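SAM dependent methyltransferase (Agrobacterium tumefaciens, PDB 2IGT) binds S-adenosylmethionine and probably transfers its methyl group to an acceptor. Local coordinates at residues Gly109-Leu114 with Leu122-Ala127; Ile257-Leu262 with Glu289-Ala294; Gly301-Arg306 with Leu319-Phe324. All coordinates share one frame; numbering follows the deposited sequence.

Contact 1: Gly109-Leu114 with Leu122-Ala127; sequences GETWPL and LGRFTA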
loop_
_atom_site.group_PDB
_atom_site.type_symbol
_atom_site.label_atom_id
_atom_site.label_comp_id
_atom_site.label_asym_id
_atom_site.label_seq_id
_atom_site.Cartn_x
_atom_site.Cartn_y
_atom_site.Cartn_z
ATOM N N GLY A 109 -27.383 -0.830 0.709
ATOM C CA GLY A 109 -26.496 -0.802 -0.436
ATOM C C GLY A 109 -25.448 0.299 -0.372
ATOM O O GLY A 109 -25.529 1.217 0.461
ATOM N N GLU A 110 -24.452 0.204 -1.257
ATOM C CA GLU A 110 -23.327 1.134 -1.272
ATOM C C GLU A 110 -23.765 2.589 -1.490
ATOM O O GLU A 110 -23.180 3.504 -0.941
ATOM C CB GLU A 110 -22.330 0.718 -2.356
ATOM C CG GLU A 110 -21.061 1.586 -2.400
ATOM C CD GLU A 110 -20.243 1.422 -3.696
ATOM O OE1 GLU A 110 -20.639 0.599 -4.556
ATOM O OE2 GLU A 110 -19.203 2.116 -3.838
ATOM N N THR A 111 -24.790 2.798 -2.306
ATOM C CA THR A 111 -25.162 4.159 -2.722
ATOM C C THR A 111 -26.655 4.460 -2.594
ATOM O O THR A 111 -27.486 3.550 -2.449
ATOM C CB THR A 111 -24.768 4.436 -4.209
ATOM O OG1 THR A 111 -25.538 3.592 -5.069
ATOM C CG2 THR A 111 -23.269 4.231 -4.447
ATOM N N TRP A 112 -26.986 5.747 -2.641
ATOM C CA TRP A 112 -28.371 6.178 -2.633
ATOM C C TRP A 112 -28.500 7.532 -3.320
ATOM O O TRP A 112 -27.582 8.347 -3.244
ATOM C CB TRP A 112 -28.942 6.192 -1.205
ATOM C CG TRP A 112 -28.464 7.276 -0.238
ATOM C CD1 TRP A 112 -29.177 8.372 0.166
ATOM C CD2 TRP A 112 -27.212 7.323 0.479
ATOM N NE1 TRP A 112 -28.445 9.104 1.087
ATOM C CE2 TRP A 112 -27.238 8.487 1.293
ATOM C CE3 TRP A 112 -26.092 6.486 0.533
ATOM C CZ2 TRP A 112 -26.178 8.841 2.135
ATOM C CZ3 TRP A 112 -25.016 6.848 1.368
ATOM C CH2 TRP A 112 -25.075 8.013 2.159
ATOM N N PRO A 113 -29.629 7.769 -4.007
ATOM C CA PRO A 113 -29.744 8.995 -4.808
ATOM C C PRO A 113 -30.010 10.255 -3.975
ATOM O O PRO A 113 -30.803 10.241 -3.010
ATOM C CB PRO A 113 -30.907 8.687 -5.760
ATOM C CG PRO A 113 -31.783 7.716 -4.975
ATOM C CD PRO A 113 -30.851 6.932 -4.067
ATOM N N LEU A 114 -29.316 11.328 -4.339
ATOM C CA LEU A 114 -29.461 12.628 -3.695
ATOM C C LEU A 114 -29.553 13.717 -4.753
ATOM O O LEU A 114 -29.182 13.487 -5.917
ATOM C CB LEU A 114 -28.236 12.928 -2.814
ATOM C CG LEU A 114 -28.065 12.068 -1.562
ATOM C CD1 LEU A 114 -26.782 12.386 -0.832
ATOM C CD2 LEU A 114 -29.268 12.242 -0.634
ATOM N N LEU A 122 -24.884 10.685 -6.172
ATOM C CA LEU A 122 -25.004 9.565 -5.240
ATOM C C LEU A 122 -24.365 9.865 -3.892
ATOM O O LEU A 122 -23.219 10.314 -3.825
ATOM C CB LEU A 122 -24.376 8.290 -5.826
ATOM C CG LEU A 122 -24.972 7.775 -7.144
ATOM C CD1 LEU A 122 -24.056 6.720 -7.772
ATOM C CD2 LEU A 122 -26.397 7.237 -6.920
ATOM N N GLY A 123 -25.105 9.598 -2.819
ATOM C CA GLY A 123 -24.485 9.368 -1.516
ATOM C C GLY A 123 -23.805 8.010 -1.579
ATOM O O GLY A 123 -24.257 7.116 -2.307
ATOM N N ARG A 124 -22.697 7.846 -0.856
ATOM C CA ARG A 124 -21.926 6.602 -0.948
ATOM C C ARG A 124 -21.310 6.218 0.390
ATOM O O ARG A 124 -20.612 7.028 1.007
ATOM C CB ARG A 124 -20.826 6.733 -2.031
ATOM C CG ARG A 124 -20.034 5.453 -2.329
ATOM C CD ARG A 124 -19.025 5.661 -3.467
ATOM N NE ARG A 124 -19.645 6.223 -4.678
ATOM C CZ ARG A 124 -20.101 5.498 -5.692
ATOM N NH1 ARG A 124 -19.998 4.171 -5.664
ATOM N NH2 ARG A 124 -20.667 6.092 -6.734
ATOM N N PHE A 125 -21.555 4.977 0.820
ATOM C CA PHE A 125 -20.868 4.409 1.989
ATOM C C PHE A 125 -19.523 3.780 1.585
ATOM O O PHE A 125 -19.465 2.777 0.852
ATOM C CB PHE A 125 -21.748 3.372 2.713
ATOM C CG PHE A 125 -23.080 3.902 3.190
ATOM C CD1 PHE A 125 -23.156 4.908 4.165
ATOM C CD2 PHE A 125 -24.264 3.356 2.699
ATOM C CE1 PHE A 125 -24.393 5.372 4.629
ATOM C CE2 PHE A 125 -25.518 3.804 3.163
ATOM C CZ PHE A 125 -25.576 4.822 4.132
ATOM N N THR A 126 -18.440 4.383 2.048
ATOM C CA THR A 126 -17.128 3.783 1.874
ATOM C C THR A 126 -16.644 3.412 3.272
ATOM O O THR A 126 -17.410 3.476 4.225
ATOM C CB THR A 126 -16.146 4.763 1.248
ATOM O OG1 THR A 126 -15.974 5.871 2.135
ATOM C CG2 THR A 126 -16.661 5.252 -0.126
ATOM N N ALA A 127 -15.371 3.055 3.405
ATOM C CA ALA A 127 -14.827 2.739 4.723
ATOM C C ALA A 127 -14.471 4.008 5.511
ATOM O O ALA A 127 -14.009 3.920 6.647
ATOM C CB ALA A 127 -13.621 1.848 4.582
HETATM O O HOH W 1 -18.077 2.138 -1.429
#
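An antiparallel beta hairpin, strands 111-116 and 119-124, brings Trp112 against Gly123 and Phe125 on one face and Thr111 against Arg124 on the other. Trp112 and Gly123 form a hydrogen-bonded pair. Trp112 N donates a hydrogen bond to Gly123 O at 3.1 Å, and Gly123 N donates one to Trp112 O at 2.8 Å. Beyond the paired strands, Phe125 N binds Glu110 O in a nearly straight hydrogen bond.

The indole of Trp112 folds back over the neighbouring strand. A chi1 of 72° turns it this way and sets the six-membered ring over Gly123, whose CA stands 3.7 Å from the ring centroid, almost on the normal, as a CH-pi contact. The same ring meets Phe125 in an offset stack, with planes at 27° and centroids 4.4 Å apart. Trp112 CZ3 sits over the centre of the phenyl ring. Gly109 O comes to the edge of that ring, 3.3 Å from Phe125 CD2. Trp112 NE1 is bonded to Tyr59 O, so the indole is tied at its polar edge as well.

On the other face Arg124 NH1 makes a salt bridge of 2.9 Å with Glu110 OE2. The oxygen lies in the guanidinium plane but is approached from above the carboxylate plane, and the two planes are 76° apart. Thr111 CG2 rests over one guanidinium face. A water bonded to Glu110 OE2 also bonds Phe125 O.

Glu193 of helix 185-198 pairs with Arg124 NH2. The guanidinium is therefore shared between two carboxylates, which probably steadies its positive charge and links the hairpin to that helix. Across the sheet, the indole lies flat on Gly123, close enough that the bare CA is what fits beneath it.

Contact 2: Ile257-Leu262 with Glu289-Ala294; sequences ICREIL and ETMRGA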
loop_
_atom_site.group_PDB
_atom_site.type_symbol
_atom_site.label_atom_id
_atom_site.label_comp_id
_atom_site.label_asym_id
_atom_site.label_seq_id
_atom_site.Cartn_x
_atom_site.Cartn_y
_atom_site.Cartn_z
ATOM N N ILE A 257 0.268 30.198 -9.121
ATOM C CA ILE A 257 0.033 29.618 -10.451
ATOM C C ILE A 257 -1.431 29.836 -10.837
ATOM O O ILE A 257 -1.718 30.218 -11.981
ATOM C CB ILE A 257 0.400 28.128 -10.515
ATOM C CG1 ILE A 257 1.904 27.912 -10.286
ATOM C CG2 ILE A 257 0.021 27.515 -11.894
ATOM C CD1 ILE A 257 2.211 26.442 -9.971
ATOM N N CYS A 258 -2.361 29.600 -9.900
ATOM C CA CYS A 258 -3.780 29.907 -10.179
ATOM C C CYS A 258 -3.952 31.325 -10.696
ATOM O O CYS A 258 -4.684 31.559 -11.677
ATOM C CB CYS A 258 -4.662 29.705 -8.935
ATOM S SG CYS A 258 -4.934 28.008 -8.525
ATOM N N ARG A 259 -3.310 32.287 -10.045
ATOM C CA ARG A 259 -3.403 33.661 -10.533
ATOM C C ARG A 259 -2.929 33.794 -11.978
ATOM O O ARG A 259 -3.583 34.475 -12.798
ATOM C CB ARG A 259 -2.612 34.617 -9.652
ATOM C CG ARG A 259 -2.584 36.014 -10.255
ATOM C CD ARG A 259 -2.007 37.002 -9.315
ATOM N NE ARG A 259 -1.994 38.320 -9.946
ATOM C CZ ARG A 259 -1.599 39.435 -9.338
ATOM N NH1 ARG A 259 -1.191 39.391 -8.072
ATOM N NH2 ARG A 259 -1.603 40.597 -10.007
ATOM N N GLU A 260 -1.799 33.149 -12.285
ATOM C CA GLU A 260 -1.235 33.175 -13.644
ATOM C C GLU A 260 -2.139 32.511 -14.700
ATOM O O GLU A 260 -2.003 32.789 -15.876
ATOM C CB GLU A 260 0.183 32.566 -13.660
ATOM C CG GLU A 260 1.216 33.400 -12.908
ATOM C CD GLU A 260 1.267 34.827 -13.414
ATOM O OE1 GLU A 260 1.628 35.018 -14.585
ATOM O OE2 GLU A 260 0.913 35.759 -12.655
ATOM N N ILE A 261 -3.073 31.674 -14.274
ATOM C CA ILE A 261 -4.028 31.054 -15.206
ATOM C C ILE A 261 -5.470 31.600 -15.085
ATOM O O ILE A 261 -6.412 30.977 -15.561
ATOM C CB ILE A 261 -3.972 29.481 -15.202
ATOM C CG1 ILE A 261 -4.266 28.888 -13.804
ATOM C CG2 ILE A 261 -2.608 29.016 -15.680
ATOM C CD1 ILE A 261 -4.616 27.391 -13.807
ATOM N N LEU A 262 -5.633 32.755 -14.434
ATOM C CA LEU A 262 -6.905 33.495 -14.502
ATOM C C LEU A 262 -6.986 34.319 -15.771
ATOM O O LEU A 262 -6.022 34.991 -16.155
ATOM C CB LEU A 262 -7.107 34.402 -13.279
ATOM C CG LEU A 262 -7.353 33.687 -11.941
ATOM C CD1 LEU A 262 -7.233 34.699 -10.790
ATOM C CD2 LEU A 262 -8.728 32.972 -11.911
ATOM N N GLU A 289 -2.287 38.648 -0.519
ATOM C CA GLU A 289 -0.927 38.870 -1.022
ATOM C C GLU A 289 -0.746 38.248 -2.419
ATOM O O GLU A 289 -0.151 38.884 -3.290
ATOM C CB GLU A 289 0.119 38.345 -0.028
ATOM C CG GLU A 289 1.621 38.635 -0.394
ATOM C CD GLU A 289 1.984 40.133 -0.406
ATOM O OE1 GLU A 289 1.526 40.880 0.490
ATOM O OE2 GLU A 289 2.754 40.568 -1.285
ATOM N N THR A 290 -1.271 37.031 -2.624
ATOM C CA THR A 290 -1.310 36.395 -3.955
ATOM C C THR A 290 -1.900 37.335 -5.028
ATOM O O THR A 290 -1.359 37.419 -6.138
ATOM C CB THR A 290 -2.110 35.046 -3.961
ATOM O OG1 THR A 290 -1.542 34.131 -3.010
ATOM C CG2 THR A 290 -2.126 34.387 -5.352
HETATM N N MSE A 291 -2.992 38.020 -4.695
HETATM C CA MSE A 291 -3.700 38.903 -5.634
HETATM C C MSE A 291 -3.220 40.368 -5.565
HETATM O O MSE A 291 -3.900 41.260 -6.067
HETATM C CB MSE A 291 -5.219 38.848 -5.376
HETATM C CG MSE A 291 -5.837 37.461 -5.476
HETATM SE SE MSE A 291 -5.354 36.507 -7.161
HETATM C CE MSE A 291 -6.280 37.707 -8.434
ATOM N N ARG A 292 -2.048 40.614 -4.981
ATOM C CA ARG A 292 -1.507 41.989 -4.904
ATOM C C ARG A 292 -1.464 42.621 -6.299
ATOM O O ARG A 292 -0.968 42.021 -7.236
ATOM C CB ARG A 292 -0.104 42.009 -4.284
ATOM C CG ARG A 292 0.465 43.447 -4.155
ATOM C CD ARG A 292 1.847 43.517 -3.503
ATOM N NE ARG A 292 1.836 43.271 -2.059
ATOM C CZ ARG A 292 1.612 44.198 -1.135
ATOM N NH1 ARG A 292 1.344 45.447 -1.490
ATOM N NH2 ARG A 292 1.628 43.871 0.147
ATOM N N GLY A 293 -2.017 43.822 -6.436
ATOM C CA GLY A 293 -1.990 44.532 -7.713
ATOM C C GLY A 293 -3.099 44.145 -8.675
ATOM O O GLY A 293 -3.256 44.782 -9.711
ATOM N N ALA A 294 -3.871 43.113 -8.348
ATOM C CA ALA A 294 -4.955 42.645 -9.223
ATOM C C ALA A 294 -6.291 43.392 -9.029
ATOM O O ALA A 294 -7.251 43.165 -9.761
ATOM C CB ALA A 294 -5.151 41.136 -9.050
#
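Arg259, near the end of helix 247-260, reaches across to the end of helix 280-290 and the turn that follows it. Its chain runs extended, with CG anti to the backbone N (chi1 174°), and this carries the guanidinium to the last carbonyl of the helix and one in the turn.

The tight part is this guanidinium and the buried Met291 beside it. Arg259 NH1 bonds Thr290 O at 2.8 Å and Arg292 O at 2.8 Å. Both oxygens lie at the edge of the guanidinium, near its plane. A weak bond from Arg259 NH2 also goes to Arg292 O. Ala294 CB lies over one face of the group, 3.7 Å from Arg259 NH2. Met291 (selenomethionine) SE lies 4.0 Å from Arg259 CD, and Met291 CE meets Leu262 CD1 at 3.9 Å. The Met291 side chain also packs on Pro29.

The outer side is looser. Gly293 is exposed and has little contact with Arg259. Arg292 turns its side chain away to grip Glu289 side-on, through NE and NH2, and its NH1 bonds Gly26 O.

The arrangement joins two helix ends: an arginine from one bonds the last carbonyl of the other and a carbonyl of the type II turn 291-294 after it.

Contact 3: Gly301-Arg306 with Leu319-Phe324; sequences GELVIR and LSTSLF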
loop_
_atom_site.group_PDB
_atom_site.type_symbol
_atom_site.label_atom_id
_atom_site.label_comp_id
_atom_site.label_asym_id
_atom_site.label_seq_id
_atom_site.Cartn_x
_atom_site.Cartn_y
_atom_site.Cartn_z
ATOM N N GLY A 301 -13.432 33.729 5.614
ATOM C CA GLY A 301 -14.048 33.405 6.907
ATOM C C GLY A 301 -14.284 31.914 7.027
ATOM O O GLY A 301 -13.505 31.104 6.500
ATOM N N GLU A 302 -15.374 31.556 7.709
ATOM C CA GLU A 302 -15.732 30.161 7.927
ATOM C C GLU A 302 -17.051 29.885 7.212
ATOM O O GLU A 302 -17.893 30.776 7.083
ATOM C CB GLU A 302 -15.818 29.846 9.432
ATOM C CG GLU A 302 -14.436 29.924 10.075
ATOM C CD GLU A 302 -14.374 29.543 11.534
ATOM O OE1 GLU A 302 -15.381 29.038 12.089
ATOM O OE2 GLU A 302 -13.283 29.758 12.115
ATOM N N LEU A 303 -17.180 28.660 6.720
ATOM C CA LEU A 303 -18.429 28.117 6.167
ATOM C C LEU A 303 -19.039 27.198 7.234
ATOM O O LEU A 303 -18.386 26.258 7.684
ATOM C CB LEU A 303 -18.154 27.315 4.892
ATOM C CG LEU A 303 -19.340 26.560 4.280
ATOM C CD1 LEU A 303 -20.449 27.535 3.822
ATOM C CD2 LEU A 303 -18.873 25.722 3.078
ATOM N N VAL A 304 -20.286 27.482 7.622
ATOM C CA VAL A 304 -20.898 26.784 8.744
ATOM C C VAL A 304 -22.257 26.220 8.314
ATOM O O VAL A 304 -22.876 26.695 7.332
ATOM C CB VAL A 304 -21.049 27.716 9.984
ATOM C CG1 VAL A 304 -19.757 28.502 10.215
ATOM C CG2 VAL A 304 -22.193 28.701 9.796
ATOM N N ILE A 305 -22.685 25.185 9.030
ATOM C CA ILE A 305 -24.019 24.631 8.912
ATOM C C ILE A 305 -24.731 24.928 10.229
ATOM O O ILE A 305 -24.167 24.730 11.312
ATOM C CB ILE A 305 -23.987 23.070 8.802
ATOM C CG1 ILE A 305 -23.202 22.600 7.565
ATOM C CG2 ILE A 305 -25.412 22.500 8.818
ATOM C CD1 ILE A 305 -22.781 21.083 7.612
ATOM N N ARG A 306 -25.980 25.358 10.138
ATOM C CA ARG A 306 -26.775 25.512 11.327
ATOM C C ARG A 306 -27.726 24.317 11.481
ATOM O O ARG A 306 -28.394 23.924 10.529
ATOM C CB ARG A 306 -27.552 26.835 11.296
ATOM C CG ARG A 306 -28.164 27.160 12.663
ATOM C CD ARG A 306 -28.809 28.537 12.700
ATOM N NE ARG A 306 -27.854 29.650 12.578
ATOM C CZ ARG A 306 -27.218 30.218 13.602
ATOM N NH1 ARG A 306 -27.381 29.761 14.848
ATOM N NH2 ARG A 306 -26.387 31.230 13.377
ATOM N N LEU A 319 -22.385 24.632 13.425
ATOM C CA LEU A 319 -21.292 23.703 13.224
ATOM C C LEU A 319 -20.400 24.217 12.091
ATOM O O LEU A 319 -20.777 24.170 10.916
ATOM C CB LEU A 319 -21.796 22.302 12.880
ATOM C CG LEU A 319 -20.702 21.256 12.589
ATOM C CD1 LEU A 319 -19.741 21.054 13.797
ATOM C CD2 LEU A 319 -21.345 19.928 12.188
ATOM N N SER A 320 -19.231 24.728 12.449
ATOM C CA SER A 320 -18.332 25.267 11.456
ATOM C C SER A 320 -17.579 24.103 10.798
ATOM O O SER A 320 -17.050 23.232 11.496
ATOM C CB SER A 320 -17.376 26.246 12.118
ATOM O OG SER A 320 -16.461 26.764 11.181
ATOM N N THR A 321 -17.565 24.081 9.466
ATOM C CA THR A 321 -17.013 22.958 8.714
ATOM C C THR A 321 -15.632 23.222 8.083
ATOM O O THR A 321 -14.853 22.304 7.902
ATOM C CB THR A 321 -17.959 22.543 7.551
ATOM O OG1 THR A 321 -17.959 23.553 6.532
ATOM C CG2 THR A 321 -19.418 22.394 8.056
ATOM N N SER A 322 -15.353 24.469 7.703
ATOM C CA SER A 322 -14.226 24.703 6.809
ATOM C C SER A 322 -13.962 26.188 6.723
ATOM O O SER A 322 -14.765 27.006 7.206
ATOM C CB SER A 322 -14.532 24.163 5.384
ATOM O OG SER A 322 -15.797 24.651 4.969
ATOM N N LEU A 323 -12.807 26.514 6.143
ATOM C CA LEU A 323 -12.413 27.901 5.870
ATOM C C LEU A 323 -12.617 28.189 4.405
ATOM O O LEU A 323 -12.723 27.273 3.562
ATOM C CB LEU A 323 -10.923 28.109 6.187
ATOM C CG LEU A 323 -10.392 27.480 7.477
ATOM C CD1 LEU A 323 -8.859 27.698 7.562
ATOM C CD2 LEU A 323 -11.110 28.070 8.714
ATOM N N PHE A 324 -12.713 29.472 4.092
ATOM C CA PHE A 324 -12.757 29.867 2.689
ATOM C C PHE A 324 -12.123 31.231 2.536
ATOM O O PHE A 324 -12.088 32.043 3.475
ATOM C CB PHE A 324 -14.186 29.902 2.139
ATOM C CG PHE A 324 -14.972 31.127 2.584
ATOM C CD1 PHE A 324 -15.596 31.144 3.829
ATOM C CD2 PHE A 324 -15.055 32.257 1.774
ATOM C CE1 PHE A 324 -16.296 32.278 4.275
ATOM C CE2 PHE A 324 -15.759 33.391 2.188
ATOM C CZ PHE A 324 -16.384 33.407 3.444
#
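Strands 297-306 and 318-328 run antiparallel here, and a classic beta bulge at Thr321 and Ser322, both facing Leu303, shifts their register by one residue. Regular antiparallel backbone hydrogen bonds continue on both sides of the bulge. Gly301 pairs with Phe324 at one end and Ile305 with Leu319 at the other, where Leu319 N reaches Ile305 O at 2.8 Å.

At the bulge Leu303 O accepts two hydrogen bonds from Thr321. Thr321 N lies in the carbonyl plane, 2.9 Å from Leu303 O. Thr321 OG1 comes from above that plane, at 3.0 Å from Leu303 O. This second bond follows from a chi1 of 70°, which turns OG1 back over the chain while Thr321 CG2 packs on Ile305 CD1 at 3.6 Å. Leu303 N bonds Ser322 O, so both polar backbone atoms of Leu303 are used within the bulge.

On the face of Glu302, Val304, Ser320 and Leu323, Ser320 OG donates a hydrogen bond to Glu302 OE1 at 2.7 Å, from above the carboxylate plane. Leu323 lies alongside Glu302, its CD2 near Glu302 CG. Val304 CG1 sits against Ser320 CA.

On the other face, a chi1 of 77° swings the Phe324 ring back against the backbone of Gly301. Gly301 N stands 3.5 Å above the plane of the Phe324 ring, towards the rim, and Glu302 O lies at the ring edge, 3.6 Å from Phe324 CE1.

Strand 30-39 flanks strand 297-306 and bonds Glu302, Val304 and Arg306, while strand 268-273 flanks the other and bonds Leu323 through Ala273. Ile305 and Leu319 touch strand 45-51 of the second sheet. Phe324 meets the ring of His140 in helix 138-150.

How the contacts relate
The contacts come in series along the chain: contact 1, then contact 2, then contact 3. None touches another. Contacts 1 and 2 lie on opposite sides of the chain's centre, with their own centres 38 Å apart. Contact 3 is about 24 Å from contact 1 and 25 Å from contact 2, centre to centre. Helix 280-290 of contact 2 is followed in the chain by strand 297-306 of contact 3, in the large mixed sheet. Contact 1 is a separate two-stranded hairpin. The side chains of Arg124 and Ser322 lie about 11 and 8 Å from a bound S-adenosylmethionine, so neither touches it. Contact 2 joins the ends of helices 247-260 and 280-290.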